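Local coordinates for protein shikimate 5-dehydrogenase AroE (5-dehydroshikimate reductase) (Mycobacterium tuberculosis, PDB 4P4G) that probably catalyses the NADP-dependent reduction of 3-dehydroshikimate to shikimate, the fourth of seven steps toward chorismate and the aromatic amino acids, at residues A112-G124 with A181-P193. Sequence-based numbering, arbitrary orientation.
Sequences ALGAAAGHALVLG and AVAAAEVLVSTIP
Leu188 sends CD1 into the angle between two leucines of the neighbouring strand, meeting Leu121 CB at 3.6 Å and, more tightly than usual for carbons, Leu123 CG at 3.5 Å. Its CG lies anti to the backbone N (chi1 170°), which carries the branch across to the next strand. On the same face the methyls of Leu121 meet the end of helix 178-184, CD2 against Val182 CG2 (3.8 Å) and CD1 near the methyl of Ala181. Leu204 of helix 201-204 touches Leu123, Leu188 and Val182 on this side.

The other face carries Ala120, Val122, Val187 and Val189. Val187 holds CG1 wedged between its own N and carbonyl carbon, pressed on Ala120 CB at 3.5 Å, while CG2 meets Leu113 CD2 tip to tip at 3.8 Å. Leu113, from the last turn of helix 105-113, also leans its CD1 obliquely on Val189.

Strands 119-123 and 187-190 run parallel, 15° apart, joined by regular backbone bonds such as Val189 N to Leu121 O. At the N-terminal end Glu186 reaches across with an extended side chain: its N bonds His119 O almost straight, and its OE1 takes His119 N (2.9 Å) from above the carboxylate plane. The imidazole stands steeply to that carboxylate, planes 74° apart. At the C-terminal end Leu123 O accepts twice, from Thr191 N and from Thr191 OG1 at 2.6 Å, the hydroxyl lying in the carbonyl plane on a lone pair.

This is the central pair of a Rossmann-type parallel sheet, where the chain, having built one half outward through strands 143-148 and 167-172, returns to start the other beside strand 119-123. The two hydrogen bonds from Thr191 pin the carbonyl just before Gly124, which begins a probable dinucleotide-binding glycine-rich turn beside a bound sulfate.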
# COMPACT_ATOMS: atom_id res chain seq x y z
N ALA A 112 -1.44 2.56 9.86
CA ALA A 112 -2.67 3.33 9.65
C ALA A 112 -3.80 2.82 10.53
O ALA A 112 -4.59 3.61 11.07
CB ALA A 112 -3.08 3.30 8.20
N LEU A 113 -3.90 1.50 10.65
CA LEU A 113 -4.95 0.89 11.48
C LEU A 113 -4.68 0.99 12.97
O LEU A 113 -5.62 1.22 13.77
CB LEU A 113 -5.18 -0.57 11.08
CG LEU A 113 -5.88 -0.78 9.75
CD1 LEU A 113 -5.88 -2.25 9.35
CD2 LEU A 113 -7.29 -0.26 9.85
N GLY A 114 -3.43 0.80 13.38
CA GLY A 114 -3.07 0.91 14.79
C GLY A 114 -3.29 -0.40 15.55
O GLY A 114 -2.38 -0.89 16.22
N ALA A 115 -4.49 -0.94 15.44
CA ALA A 115 -4.84 -2.22 16.07
C ALA A 115 -5.95 -2.89 15.29
O ALA A 115 -6.75 -2.23 14.63
CB ALA A 115 -5.25 -2.01 17.52
N ALA A 116 -5.99 -4.22 15.35
CA ALA A 116 -7.04 -5.04 14.76
C ALA A 116 -6.88 -6.44 15.34
O ALA A 116 -5.76 -6.92 15.49
CB ALA A 116 -6.92 -5.09 13.26
N ALA A 117 -7.99 -7.11 15.67
CA ALA A 117 -7.87 -8.37 16.41
C ALA A 117 -8.91 -9.43 16.06
O ALA A 117 -8.86 -10.55 16.59
CB ALA A 117 -7.89 -8.10 17.90
N GLY A 118 -9.84 -9.09 15.18
CA GLY A 118 -10.95 -9.99 14.89
C GLY A 118 -11.03 -10.41 13.44
O GLY A 118 -10.03 -10.80 12.84
N HIS A 119 -12.24 -10.36 12.88
CA HIS A 119 -12.44 -10.76 11.50
C HIS A 119 -12.18 -9.57 10.59
O HIS A 119 -12.60 -8.45 10.90
CB HIS A 119 -13.88 -11.25 11.30
CG HIS A 119 -14.32 -12.23 12.34
ND1 HIS A 119 -13.82 -13.50 12.43
CD2 HIS A 119 -15.24 -12.12 13.33
CE1 HIS A 119 -14.39 -14.14 13.44
NE2 HIS A 119 -15.26 -13.32 14.00
N ALA A 120 -11.49 -9.80 9.47
CA ALA A 120 -11.15 -8.72 8.56
C ALA A 120 -11.55 -9.06 7.14
O ALA A 120 -11.73 -10.23 6.80
CB ALA A 120 -9.65 -8.42 8.61
N LEU A 121 -11.70 -8.02 6.32
CA LEU A 121 -12.01 -8.17 4.90
C LEU A 121 -10.96 -7.41 4.11
O LEU A 121 -10.56 -6.31 4.50
CB LEU A 121 -13.39 -7.56 4.65
CG LEU A 121 -14.37 -8.08 3.61
CD1 LEU A 121 -14.63 -9.54 3.82
CD2 LEU A 121 -15.66 -7.30 3.77
N VAL A 122 -10.50 -8.00 3.01
CA VAL A 122 -9.57 -7.31 2.12
C VAL A 122 -10.20 -7.31 0.75
O VAL A 122 -10.60 -8.36 0.26
CB VAL A 122 -8.21 -8.03 2.03
CG1 VAL A 122 -7.38 -7.52 0.84
CG2 VAL A 122 -7.43 -7.87 3.34
N LEU A 123 -10.32 -6.13 0.15
CA LEU A 123 -10.83 -6.05 -1.22
C LEU A 123 -9.71 -5.91 -2.23
O LEU A 123 -8.86 -5.02 -2.11
CB LEU A 123 -11.75 -4.86 -1.38
CG LEU A 123 -12.87 -4.67 -0.37
CD1 LEU A 123 -13.74 -3.52 -0.81
CD2 LEU A 123 -13.67 -5.95 -0.23
N GLY A 124 -9.72 -6.79 -3.22
CA GLY A 124 -8.80 -6.70 -4.34
C GLY A 124 -7.77 -7.81 -4.38
O GLY A 124 -7.62 -8.54 -3.40
N ALA A 181 -20.24 -11.78 4.67
CA ALA A 181 -18.82 -11.53 4.92
C ALA A 181 -18.62 -10.21 5.66
O ALA A 181 -17.80 -10.11 6.58
CB ALA A 181 -18.04 -11.56 3.62
N VAL A 182 -19.39 -9.20 5.28
CA VAL A 182 -19.32 -7.88 5.91
C VAL A 182 -19.83 -7.93 7.35
O VAL A 182 -19.21 -7.36 8.26
CB VAL A 182 -20.11 -6.83 5.09
CG1 VAL A 182 -20.27 -5.54 5.88
CG2 VAL A 182 -19.39 -6.54 3.78
N ALA A 183 -20.95 -8.61 7.54
CA ALA A 183 -21.58 -8.71 8.85
C ALA A 183 -20.64 -9.27 9.92
O ALA A 183 -20.67 -8.86 11.07
CB ALA A 183 -22.85 -9.56 8.76
N ALA A 184 -19.78 -10.21 9.52
CA ALA A 184 -18.87 -10.84 10.47
C ALA A 184 -17.62 -10.00 10.75
O ALA A 184 -16.99 -10.14 11.79
CB ALA A 184 -18.47 -12.22 9.97
N ALA A 185 -17.29 -9.12 9.81
CA ALA A 185 -16.00 -8.44 9.84
C ALA A 185 -15.99 -7.15 10.67
O ALA A 185 -17.01 -6.46 10.78
CB ALA A 185 -15.53 -8.16 8.43
N GLU A 186 -14.83 -6.83 11.23
CA GLU A 186 -14.68 -5.64 12.05
C GLU A 186 -13.83 -4.58 11.36
O GLU A 186 -13.85 -3.41 11.75
CB GLU A 186 -14.09 -6.02 13.41
CG GLU A 186 -14.92 -7.09 14.12
CD GLU A 186 -14.11 -7.94 15.07
OE1 GLU A 186 -14.05 -9.18 14.85
OE2 GLU A 186 -13.52 -7.38 16.03
N VAL A 187 -13.09 -4.99 10.34
CA VAL A 187 -12.24 -4.07 9.59
C VAL A 187 -12.23 -4.45 8.13
O VAL A 187 -12.24 -5.64 7.79
CB VAL A 187 -10.81 -3.99 10.19
CG1 VAL A 187 -10.15 -5.34 10.18
CG2 VAL A 187 -9.97 -2.98 9.46
N LEU A 188 -12.23 -3.44 7.27
CA LEU A 188 -12.17 -3.63 5.83
C LEU A 188 -10.98 -2.84 5.28
O LEU A 188 -10.87 -1.63 5.52
CB LEU A 188 -13.48 -3.13 5.21
CG LEU A 188 -13.61 -2.97 3.70
CD1 LEU A 188 -13.42 -4.31 3.06
CD2 LEU A 188 -14.99 -2.39 3.35
N VAL A 189 -10.09 -3.51 4.56
CA VAL A 189 -9.03 -2.80 3.84
C VAL A 189 -9.32 -2.88 2.35
O VAL A 189 -9.35 -3.98 1.78
CB VAL A 189 -7.64 -3.36 4.13
CG1 VAL A 189 -6.59 -2.56 3.37
CG2 VAL A 189 -7.36 -3.36 5.65
N SER A 190 -9.53 -1.73 1.72
CA SER A 190 -9.89 -1.73 0.30
C SER A 190 -8.73 -1.35 -0.60
O SER A 190 -8.15 -0.26 -0.46
CB SER A 190 -11.06 -0.77 0.03
OG SER A 190 -11.37 -0.77 -1.36
N THR A 191 -8.39 -2.23 -1.53
CA THR A 191 -7.31 -1.94 -2.47
C THR A 191 -7.78 -1.85 -3.93
O THR A 191 -6.96 -1.81 -4.85
CB THR A 191 -6.13 -2.95 -2.35
OG1 THR A 191 -6.52 -4.23 -2.88
CG2 THR A 191 -5.72 -3.14 -0.89
N ILE A 192 -9.10 -1.82 -4.13
CA ILE A 192 -9.68 -1.76 -5.47
C ILE A 192 -9.95 -0.31 -5.90
O ILE A 192 -9.96 0.59 -5.04
CB ILE A 192 -10.99 -2.59 -5.58
CG1 ILE A 192 -12.04 -2.11 -4.57
CG2 ILE A 192 -10.70 -4.05 -5.40
CD1 ILE A 192 -13.37 -2.86 -4.70
N PRO A 193 -10.16 -0.07 -7.21
CA PRO A 193 -10.43 1.31 -7.65
C PRO A 193 -11.72 1.83 -7.02
O PRO A 193 -12.62 1.04 -6.74
CB PRO A 193 -10.63 1.16 -9.16
CG PRO A 193 -9.79 -0.02 -9.53
CD PRO A 193 -9.92 -0.97 -8.36